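Local coordinates for putative uncharacterized protein (Trichoplax adhaerens, PDB 5OI9) that forms the N-terminal domain of a STIL-type protein, which probably acts in centriole assembly, as in the related STIL that binds CEP85 directly to support PLK4 activation, at residues A[39-44]-A[87-92]; A[70-75]-A[117-122]; A[294-299]-A[311-316]. One frame throughout, in Å; residues are numbered along the deposited sequence.

Overall arrangement
Interactions 1 and 2 belong to one mixed sheet. Strands 69-79 and 85-97 are neighbours in it, so residues 39-44, 87-92, 70-75 and 117-122 lie on four successive strands. The centres of the two contacts are about 10 Å apart. They touch directly: Arg-91 NH2 of interaction 1 forms a salt bridge of 2.7 Å with Asp-117 OD1 of interaction 2, and Phe-92 packs on Phe-71. Interaction 3 is a hairpin contact in a second sheet, on the opposite side of the chain's centre. Its centre is about 34 Å from each of the others. The nearest atoms of interactions 1 and 3 are about 19 Å apart. The nearest atoms of interactions 2 and 3 are about 23 Å apart.

Interaction 1. Residues A[39-44]-A[87-92]; sequences LTIDIT and INIDRF
The guanidinium of Arg-91 receives the carboxylate of Asp-90 at its edge and in its plane, in a long salt bridge with Arg-91 NE 3.5 Å from Asp-90 OD1. Its NH2 turns to Asp-117. The carboxylate of Asp-42 turns to Arg-345. The carboxamide of Asn-88 lies beside Asp-42, with Asn-88 OD1 4.0 Å from Asp-42 CB.

The two strands run parallel, and Asp-42 is gripped at both ends of its backbone. Its N donates to Ile-87 O at 3.0 Å. Its O accepts from Ile-89 N at 2.7 Å, nearly along the C=O axis. Thr-40 O and Thr-44 N extend the ladder at its two ends.

Ile-41, Ile-43, Ile-87 and Ile-89 pack on one face. Ile-41 is bent at its tip (chi2 -65°), which sets its CD1 3.6 Å from Ile-87 CB. Ile-89 is extended instead (chi2 -179°). Its CD1 reaches Ile-41 CG2 at 3.7 Å and Ile-43 CG1 at 4.1 Å. At the far end, Thr-44 CG2 lies alongside Asp-90 CB at 3.7 Å, and a water joins Thr-44 OG1 to Asp-90 O. Here Asp-90 and Arg-91 form a classic beta bulge opposite Leu-74.

The chemistry is split between the faces: isoleucines pack on one, while Asp-42 and Asn-88 occupy the other. Asp-42 is buried, and its pairing with Arg-345 probably favours the ionised carboxylate.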
loop_
_atom_site.group_PDB
_atom_site.type_symbol
_atom_site.label_atom_id
_atom_site.label_comp_id
_atom_site.label_asym_id
_atom_site.label_seq_id
_atom_site.Cartn_x
_atom_site.Cartn_y
_atom_site.Cartn_z
ATOM N N LEU A 39 7.414 -5.153 7.555
ATOM C CA LEU A 39 7.448 -4.916 6.117
ATOM C C LEU A 39 8.812 -5.348 5.588
ATOM O O LEU A 39 9.846 -4.861 6.057
ATOM C CB LEU A 39 7.181 -3.445 5.793
ATOM C CG LEU A 39 7.221 -3.060 4.312
ATOM C CD1 LEU A 39 6.136 -3.792 3.537
ATOM C CD2 LEU A 39 7.092 -1.552 4.128
ATOM N N THR A 40 8.811 -6.263 4.623
ATOM C CA THR A 40 10.034 -6.818 4.057
ATOM C C THR A 40 10.306 -6.186 2.699
ATOM O O THR A 40 9.400 -6.080 1.865
ATOM C CB THR A 40 9.923 -8.339 3.918
ATOM O OG1 THR A 40 9.897 -8.939 5.220
ATOM C CG2 THR A 40 11.094 -8.909 3.124
ATOM N N ILE A 41 11.551 -5.768 2.480
ATOM C CA ILE A 41 11.992 -5.186 1.217
ATOM C C ILE A 41 13.127 -6.046 0.672
ATOM O O ILE A 41 14.136 -6.250 1.359
ATOM C CB ILE A 41 12.457 -3.730 1.393
ATOM C CG1 ILE A 41 11.421 -2.912 2.167
ATOM C CG2 ILE A 41 12.756 -3.090 0.042
ATOM C CD1 ILE A 41 10.097 -2.747 1.458
ATOM N N ASP A 42 12.968 -6.546 -0.551
ATOM C CA ASP A 42 14.022 -7.271 -1.256
ATOM C C ASP A 42 14.460 -6.448 -2.461
ATOM O O ASP A 42 13.632 -6.099 -3.308
ATOM C CB ASP A 42 13.547 -8.656 -1.700
ATOM C CG ASP A 42 13.282 -9.587 -0.533
ATOM O OD1 ASP A 42 13.912 -9.411 0.529
ATOM O OD2 ASP A 42 12.444 -10.500 -0.681
ATOM N N ILE A 43 15.755 -6.144 -2.535
ATOM C CA ILE A 43 16.323 -5.298 -3.581
ATOM C C ILE A 43 17.412 -6.090 -4.290
ATOM O O ILE A 43 18.373 -6.534 -3.652
ATOM C CB ILE A 43 16.898 -3.993 -3.009
ATOM C CG1 ILE A 43 15.894 -3.318 -2.074
ATOM C CG2 ILE A 43 17.304 -3.048 -4.134
ATOM C CD1 ILE A 43 16.410 -2.031 -1.471
ATOM N N THR A 44 17.276 -6.253 -5.603
ATOM C CA THR A 44 18.262 -7.025 -6.346
ATOM C C THR A 44 19.547 -6.229 -6.533
ATOM O O THR A 44 19.534 -5.001 -6.665
ATOM C CB THR A 44 17.718 -7.441 -7.715
ATOM O OG1 THR A 44 17.586 -6.284 -8.553
ATOM C CG2 THR A 44 16.366 -8.121 -7.568
ATOM N N ILE A 87 7.833 -6.215 -0.582
ATOM C CA ILE A 87 8.059 -5.406 -1.775
ATOM C C ILE A 87 9.296 -5.948 -2.478
ATOM O O ILE A 87 10.384 -5.986 -1.892
ATOM C CB ILE A 87 8.227 -3.918 -1.430
ATOM C CG1 ILE A 87 7.057 -3.424 -0.573
ATOM C CG2 ILE A 87 8.352 -3.084 -2.698
ATOM C CD1 ILE A 87 5.708 -3.609 -1.223
ATOM N N ASN A 88 9.134 -6.373 -3.729
ATOM C CA ASN A 88 10.226 -6.940 -4.519
ATOM C C ASN A 88 10.698 -5.875 -5.503
ATOM O O ASN A 88 10.041 -5.617 -6.513
ATOM C CB ASN A 88 9.773 -8.205 -5.241
ATOM C CG ASN A 88 10.924 -8.952 -5.895
ATOM O OD1 ASN A 88 12.045 -8.958 -5.387
ATOM N ND2 ASN A 88 10.651 -9.584 -7.030
ATOM N N ILE A 89 11.844 -5.266 -5.212
ATOM C CA ILE A 89 12.399 -4.184 -6.019
ATOM C C ILE A 89 13.460 -4.769 -6.942
ATOM O O ILE A 89 14.472 -5.306 -6.473
ATOM C CB ILE A 89 12.991 -3.075 -5.135
ATOM C CG1 ILE A 89 11.936 -2.546 -4.162
ATOM C CG2 ILE A 89 13.554 -1.951 -5.990
ATOM C CD1 ILE A 89 12.436 -1.433 -3.262
ATOM N N ASP A 90 13.243 -4.656 -8.258
ATOM C CA ASP A 90 14.155 -5.272 -9.216
ATOM C C ASP A 90 14.353 -4.458 -10.492
ATOM O O ASP A 90 14.918 -4.985 -11.458
ATOM C CB ASP A 90 13.665 -6.678 -9.587
ATOM C CG ASP A 90 12.341 -6.660 -10.331
ATOM O OD1 ASP A 90 11.572 -5.690 -10.159
ATOM O OD2 ASP A 90 12.068 -7.615 -11.087
ATOM N N ARG A 91 13.920 -3.200 -10.535
ATOM C CA ARG A 91 14.032 -2.401 -11.747
ATOM C C ARG A 91 14.495 -0.995 -11.406
ATOM O O ARG A 91 13.955 -0.363 -10.493
ATOM C CB ARG A 91 12.698 -2.342 -12.498
ATOM C CG ARG A 91 12.375 -3.590 -13.295
ATOM C CD ARG A 91 10.929 -3.566 -13.736
ATOM N NE ARG A 91 10.030 -3.700 -12.595
ATOM C CZ ARG A 91 8.821 -3.156 -12.529
ATOM N NH1 ARG A 91 8.364 -2.425 -13.538
ATOM N NH2 ARG A 91 8.072 -3.333 -11.447
ATOM N N PHE A 92 15.491 -0.516 -12.143
ATOM C CA PHE A 92 15.951 0.860 -12.053
ATOM C C PHE A 92 15.364 1.667 -13.202
ATOM O O PHE A 92 15.250 1.173 -14.328
ATOM C CB PHE A 92 17.478 0.935 -12.087
ATOM C CG PHE A 92 18.012 2.313 -12.352
ATOM C CD1 PHE A 92 17.975 3.286 -11.368
ATOM C CD2 PHE A 92 18.549 2.637 -13.588
ATOM C CE1 PHE A 92 18.463 4.554 -11.609
ATOM C CE2 PHE A 92 19.038 3.904 -13.836
ATOM C CZ PHE A 92 18.997 4.865 -12.845
HETATM O O HOH W 1 17.012 -7.069 -10.991
#

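Interaction 2. Residues A[70-75]-A[117-122]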
loop_
_atom_site.group_PDB
_atom_site.type_symbol
_atom_site.label_atom_id
_atom_site.label_comp_id
_atom_site.label_asym_id
_atom_site.label_seq_id
_atom_site.Cartn_x
_atom_site.Cartn_y
_atom_site.Cartn_z
ATOM N N LYS A 70 18.399 12.106 -8.563
ATOM C CA LYS A 70 17.029 11.685 -8.283
ATOM C C LYS A 70 16.611 10.667 -9.335
ATOM O O LYS A 70 16.461 11.013 -10.512
ATOM C CB LYS A 70 16.079 12.881 -8.284
ATOM C CG LYS A 70 16.402 13.944 -7.255
ATOM C CD LYS A 70 16.139 13.453 -5.843
ATOM C CE LYS A 70 16.223 14.596 -4.844
ATOM N NZ LYS A 70 15.846 14.152 -3.473
ATOM N N PHE A 71 16.414 9.419 -8.912
ATOM C CA PHE A 71 15.940 8.376 -9.814
ATOM C C PHE A 71 14.715 7.682 -9.236
ATOM O O PHE A 71 14.159 8.121 -8.225
ATOM C CB PHE A 71 17.030 7.332 -10.079
ATOM C CG PHE A 71 18.299 7.897 -10.646
ATOM C CD1 PHE A 71 18.316 8.487 -11.899
ATOM C CD2 PHE A 71 19.486 7.810 -9.935
ATOM C CE1 PHE A 71 19.488 8.998 -12.425
ATOM C CE2 PHE A 71 20.662 8.316 -10.456
ATOM C CZ PHE A 71 20.663 8.911 -11.702
ATOM N N PHE A 72 14.298 6.587 -9.868
ATOM C CA PHE A 72 13.241 5.734 -9.347
ATOM C C PHE A 72 13.704 4.287 -9.357
ATOM O O PHE A 72 14.411 3.855 -10.273
ATOM C CB PHE A 72 11.941 5.860 -10.165
ATOM C CG PHE A 72 11.305 7.217 -10.099
ATOM C CD1 PHE A 72 10.556 7.592 -8.996
ATOM C CD2 PHE A 72 11.447 8.116 -11.144
ATOM C CE1 PHE A 72 9.965 8.841 -8.931
ATOM C CE2 PHE A 72 10.860 9.367 -11.086
ATOM C CZ PHE A 72 10.118 9.730 -9.978
ATOM N N LEU A 73 13.317 3.550 -8.325
ATOM C CA LEU A 73 13.299 2.098 -8.369
ATOM C C LEU A 73 11.854 1.646 -8.535
ATOM O O LEU A 73 10.924 2.301 -8.057
ATOM C CB LEU A 73 13.911 1.491 -7.104
ATOM C CG LEU A 73 15.410 1.732 -6.894
ATOM C CD1 LEU A 73 15.903 1.044 -5.633
ATOM C CD2 LEU A 73 16.209 1.265 -8.104
ATOM N N LEU A 74 11.664 0.542 -9.247
ATOM C CA LEU A 74 10.337 0.001 -9.495
ATOM C C LEU A 74 10.245 -1.381 -8.871
ATOM O O LEU A 74 11.144 -2.210 -9.053
ATOM C CB LEU A 74 10.027 -0.065 -10.994
ATOM C CG LEU A 74 10.103 1.264 -11.745
ATOM C CD1 LEU A 74 9.613 1.104 -13.172
ATOM C CD2 LEU A 74 9.317 2.344 -11.018
ATOM N N GLY A 75 9.161 -1.623 -8.136
ATOM C CA GLY A 75 8.967 -2.885 -7.456
ATOM C C GLY A 75 7.549 -3.391 -7.618
ATOM O O GLY A 75 6.702 -2.746 -8.240
ATOM N N ASP A 117 3.004 -1.379 -10.309
ATOM C CA ASP A 117 4.337 -0.909 -9.964
ATOM C C ASP A 117 4.310 -0.153 -8.643
ATOM O O ASP A 117 3.516 0.777 -8.464
ATOM C CB ASP A 117 4.890 -0.003 -11.064
ATOM C CG ASP A 117 5.605 -0.773 -12.153
ATOM O OD1 ASP A 117 5.764 -2.003 -12.004
ATOM O OD2 ASP A 117 6.013 -0.145 -13.154
ATOM N N VAL A 118 5.175 -0.558 -7.720
ATOM C CA VAL A 118 5.514 0.270 -6.568
ATOM C C VAL A 118 6.559 1.286 -7.014
ATOM O O VAL A 118 7.614 0.912 -7.535
ATOM C CB VAL A 118 6.032 -0.586 -5.404
ATOM C CG1 VAL A 118 6.448 0.299 -4.239
ATOM C CG2 VAL A 118 4.974 -1.592 -4.969
ATOM N N ILE A 119 6.260 2.568 -6.828
ATOM C CA ILE A 119 7.173 3.638 -7.214
ATOM C C ILE A 119 7.995 4.027 -5.993
ATOM O O ILE A 119 7.448 4.499 -4.990
ATOM C CB ILE A 119 6.415 4.849 -7.777
ATOM C CG1 ILE A 119 5.447 4.415 -8.881
ATOM C CG2 ILE A 119 7.396 5.889 -8.300
ATOM C CD1 ILE A 119 6.126 3.872 -10.118
ATOM N N ILE A 120 9.307 3.825 -6.073
ATOM C CA ILE A 120 10.204 4.162 -4.970
ATOM C C ILE A 120 11.156 5.264 -5.417
ATOM O O ILE A 120 12.076 5.004 -6.205
ATOM C CB ILE A 120 10.987 2.934 -4.479
ATOM C CG1 ILE A 120 10.036 1.782 -4.142
ATOM C CG2 ILE A 120 11.831 3.296 -3.265
ATOM C CD1 ILE A 120 9.952 0.720 -5.221
ATOM N N PRO A 121 10.972 6.500 -4.953
ATOM C CA PRO A 121 11.956 7.549 -5.247
ATOM C C PRO A 121 13.325 7.158 -4.711
ATOM O O PRO A 121 13.461 6.721 -3.566
ATOM C CB PRO A 121 11.390 8.779 -4.526
ATOM C CG PRO A 121 9.931 8.486 -4.354
ATOM C CD PRO A 121 9.842 7.005 -4.157
ATOM N N LEU A 122 14.340 7.304 -5.558
ATOM C CA LEU A 122 15.705 6.915 -5.230
ATOM C C LEU A 122 16.601 8.142 -5.283
ATOM O O LEU A 122 16.745 8.763 -6.342
ATOM C CB LEU A 122 16.220 5.839 -6.188
ATOM C CG LEU A 122 17.698 5.479 -6.028
ATOM C CD1 LEU A 122 17.954 4.886 -4.654
ATOM C CD2 LEU A 122 18.147 4.524 -7.123
#
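The tight, buried part of this antiparallel pair is the face carrying Leu-73, Ile-120 and Leu-122. The Leu-73 and Leu-122 side chains cross obliquely, with Leu-122 CD2 3.9 Å from Leu-73 CG. Ile-120 folds its tip across the partner strand, and its CD1 comes within 3.4 Å of Leu-73 O and 3.8 Å of Gly-75 N. Its chi2 of 101° lies off the staggered positions, consistent with a tight fit against the partner backbone. Gly-75 presents only backbone to this methyl.

The face of Phe-72, Leu-74 and Ile-119 packs as closely but is more open to solvent. Phe-72 CD1 meets Ile-119 CG2 at 3.7 Å. Leu-74 and Ile-119 run side by side, Leu-74 CD2 3.7 Å from Ile-119 CD1. Ile-119 and Pro-121 are partly exposed, while Phe-72 stays buried, stacked on His-108. At the solvent end, Lys-70 points away from the partner strand, and its NZ hydrogen-bonds to Ser-123 OG.

Six backbone hydrogen bonds tie the strands. Phe-71 N to Leu-122 O is the straightest, at 2.7 Å and 175°. The return bond, Leu-122 N to Phe-71 O at 2.8 Å, has its donor 49° above the carbonyl plane.

Strand 69-79 is an inner strand of a mixed sheet, antiparallel to both 85-97 and 118-126. Strand 118-126 then pairs in parallel with 167-176, and helix 45-61 packs on the Phe-71 and Leu-122 face.

Interaction 3. Residues A[294-299]-A[311-316]; sequences TGFILV and WECSFS
Phe-296 leaves its strand with CG between the backbone N and the carbonyl carbon (chi1 61°), the crowded position. From CB this turns the ring across to Cys-313. CG lies 3.8 Å from Cys-313 O, and CD2 comes to 3.3 Å of the same oxygen. CE2, next along that branch, is 3.6 Å from Cys-313 O. On the other branch, CE1 is 3.7 Å from Cys-313 CB. At the tip, CZ is the atom nearest to Cys-313 CB, at 3.5 Å. Cys-313 CB therefore sits over one face of the ring, displaced toward the rim, in a CH-pi contact 22° off the ring normal. The sulfur approaches the ring obliquely, with SG 4.9 Å from the Phe-296 centroid. Cys-313 SG also touches Leu-298 CB at 3.8 Å.

Two backbone hydrogen bonds hold this pair in register. Phe-296 N donates to Cys-313 O at 2.7 Å, and Cys-313 N returns a bond to Phe-296 O. Leu-298 and Trp-311 make a second such pair. Gly-295 CA makes a CA-H...O contact with Cys-313 O; its positive phi (88°) and the nearby Glu-312 carboxylate suit a residue without a side chain. Glu-312, on the opposite face, is hydrogen-bonded through OE2 to Trp-18 and Ser-20.

The contact joins the two strands of the hairpin 296-302/309-314. Helix 270-281 packs on Phe-296 and Leu-298. Strand 256-264 flanks residues 296-299, and strand 196-200 flanks residues 311-314.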
loop_
_atom_site.group_PDB
_atom_site.type_symbol
_atom_site.label_atom_id
_atom_site.label_comp_id
_atom_site.label_asym_id
_atom_site.label_seq_id
_atom_site.Cartn_x
_atom_site.Cartn_y
_atom_site.Cartn_z
ATOM N N THR A 294 -19.965 6.519 12.845
ATOM C CA THR A 294 -21.209 5.791 13.051
ATOM C C THR A 294 -21.035 4.285 12.923
ATOM O O THR A 294 -21.901 3.531 13.380
ATOM C CB THR A 294 -22.267 6.262 12.048
ATOM O OG1 THR A 294 -21.858 5.904 10.721
ATOM C CG2 THR A 294 -22.435 7.769 12.126
ATOM N N GLY A 295 -19.935 3.833 12.332
ATOM C CA GLY A 295 -19.817 2.449 11.929
ATOM C C GLY A 295 -20.378 2.275 10.535
ATOM O O GLY A 295 -21.452 2.801 10.229
ATOM N N PHE A 296 -19.660 1.570 9.668
ATOM C CA PHE A 296 -20.127 1.323 8.315
ATOM C C PHE A 296 -20.048 -0.168 8.031
ATOM O O PHE A 296 -19.375 -0.922 8.737
ATOM C CB PHE A 296 -19.332 2.126 7.271
ATOM C CG PHE A 296 -17.864 1.802 7.229
ATOM C CD1 PHE A 296 -17.372 0.866 6.333
ATOM C CD2 PHE A 296 -16.973 2.451 8.068
ATOM C CE1 PHE A 296 -16.020 0.576 6.280
ATOM C CE2 PHE A 296 -15.621 2.166 8.022
ATOM C CZ PHE A 296 -15.143 1.226 7.127
ATOM N N ILE A 297 -20.760 -0.587 7.004
ATOM C CA ILE A 297 -20.945 -2.009 6.752
ATOM C C ILE A 297 -19.903 -2.482 5.753
ATOM O O ILE A 297 -19.493 -1.754 4.844
ATOM C CB ILE A 297 -22.381 -2.311 6.268
ATOM C CG1 ILE A 297 -22.656 -3.816 6.314
ATOM C CG2 ILE A 297 -22.607 -1.760 4.862
ATOM C CD1 ILE A 297 -24.122 -4.175 6.271
ATOM N N LEU A 298 -19.451 -3.716 5.950
ATOM C CA LEU A 298 -18.585 -4.408 5.007
ATOM C C LEU A 298 -19.257 -5.720 4.636
ATOM O O LEU A 298 -19.524 -6.549 5.510
ATOM C CB LEU A 298 -17.197 -4.660 5.604
ATOM C CG LEU A 298 -16.343 -5.730 4.916
ATOM C CD1 LEU A 298 -15.959 -5.306 3.506
ATOM C CD2 LEU A 298 -15.102 -6.025 5.752
ATOM N N VAL A 299 -19.556 -5.890 3.353
ATOM C CA VAL A 299 -20.059 -7.150 2.822
ATOM C C VAL A 299 -18.863 -7.874 2.224
ATOM O O VAL A 299 -18.326 -7.460 1.191
ATOM C CB VAL A 299 -21.171 -6.930 1.786
ATOM C CG1 VAL A 299 -21.718 -8.259 1.305
ATOM C CG2 VAL A 299 -22.285 -6.081 2.382
ATOM N N TRP A 311 -19.853 -7.377 8.377
ATOM C CA TRP A 311 -19.117 -6.743 9.459
ATOM C C TRP A 311 -19.524 -5.283 9.568
ATOM O O TRP A 311 -19.811 -4.629 8.561
ATOM C CB TRP A 311 -17.599 -6.811 9.234
ATOM C CG TRP A 311 -17.033 -8.188 9.144
ATOM C CD1 TRP A 311 -17.136 -9.054 8.093
ATOM C CD2 TRP A 311 -16.249 -8.856 10.138
ATOM N NE1 TRP A 311 -16.468 -10.222 8.374
ATOM C CE2 TRP A 311 -15.915 -10.125 9.625
ATOM C CE3 TRP A 311 -15.794 -8.503 11.413
ATOM C CZ2 TRP A 311 -15.155 -11.045 10.345
ATOM C CZ3 TRP A 311 -15.037 -9.413 12.123
ATOM C CH2 TRP A 311 -14.726 -10.670 11.589
ATOM N N GLU A 312 -19.543 -4.772 10.796
ATOM C CA GLU A 312 -19.634 -3.339 11.041
ATOM C C GLU A 312 -18.244 -2.825 11.391
ATOM O O GLU A 312 -17.656 -3.247 12.395
ATOM C CB GLU A 312 -20.620 -3.009 12.160
ATOM C CG GLU A 312 -20.695 -1.511 12.454
ATOM C CD GLU A 312 -21.858 -1.135 13.357
ATOM O OE1 GLU A 312 -21.613 -0.757 14.521
ATOM O OE2 GLU A 312 -23.015 -1.214 12.899
ATOM N N CYS A 313 -17.722 -1.923 10.567
ATOM C CA CYS A 313 -16.384 -1.378 10.740
ATOM C C CYS A 313 -16.467 0.049 11.255
ATOM O O CYS A 313 -17.364 0.808 10.873
ATOM C CB CYS A 313 -15.604 -1.410 9.426
ATOM S SG CYS A 313 -15.567 -3.027 8.634
ATOM N N SER A 314 -15.525 0.416 12.118
ATOM C CA SER A 314 -15.490 1.754 12.683
ATOM C C SER A 314 -14.050 2.196 12.875
ATOM O O SER A 314 -13.139 1.375 13.011
ATOM C CB SER A 314 -16.236 1.823 14.023
ATOM O OG SER A 314 -15.558 1.078 15.019
ATOM N N PHE A 315 -13.855 3.511 12.874
ATOM C CA PHE A 315 -12.583 4.111 13.237
ATOM C C PHE A 315 -12.855 5.397 13.996
ATOM O O PHE A 315 -13.742 6.171 13.621
ATOM C CB PHE A 315 -11.707 4.409 12.019
ATOM C CG PHE A 315 -10.473 5.190 12.353
ATOM C CD1 PHE A 315 -9.511 4.655 13.194
ATOM C CD2 PHE A 315 -10.283 6.464 11.848
ATOM C CE1 PHE A 315 -8.373 5.372 13.518
ATOM C CE2 PHE A 315 -9.146 7.186 12.166
ATOM C CZ PHE A 315 -8.191 6.640 13.003
ATOM N N SER A 316 -12.082 5.626 15.056
ATOM C CA SER A 316 -12.306 6.783 15.908
ATOM C C SER A 316 -11.036 7.483 16.369
ATOM O O SER A 316 -11.142 8.524 17.026
ATOM C CB SER A 316 -13.121 6.369 17.139
ATOM O OG SER A 316 -12.419 5.413 17.916
#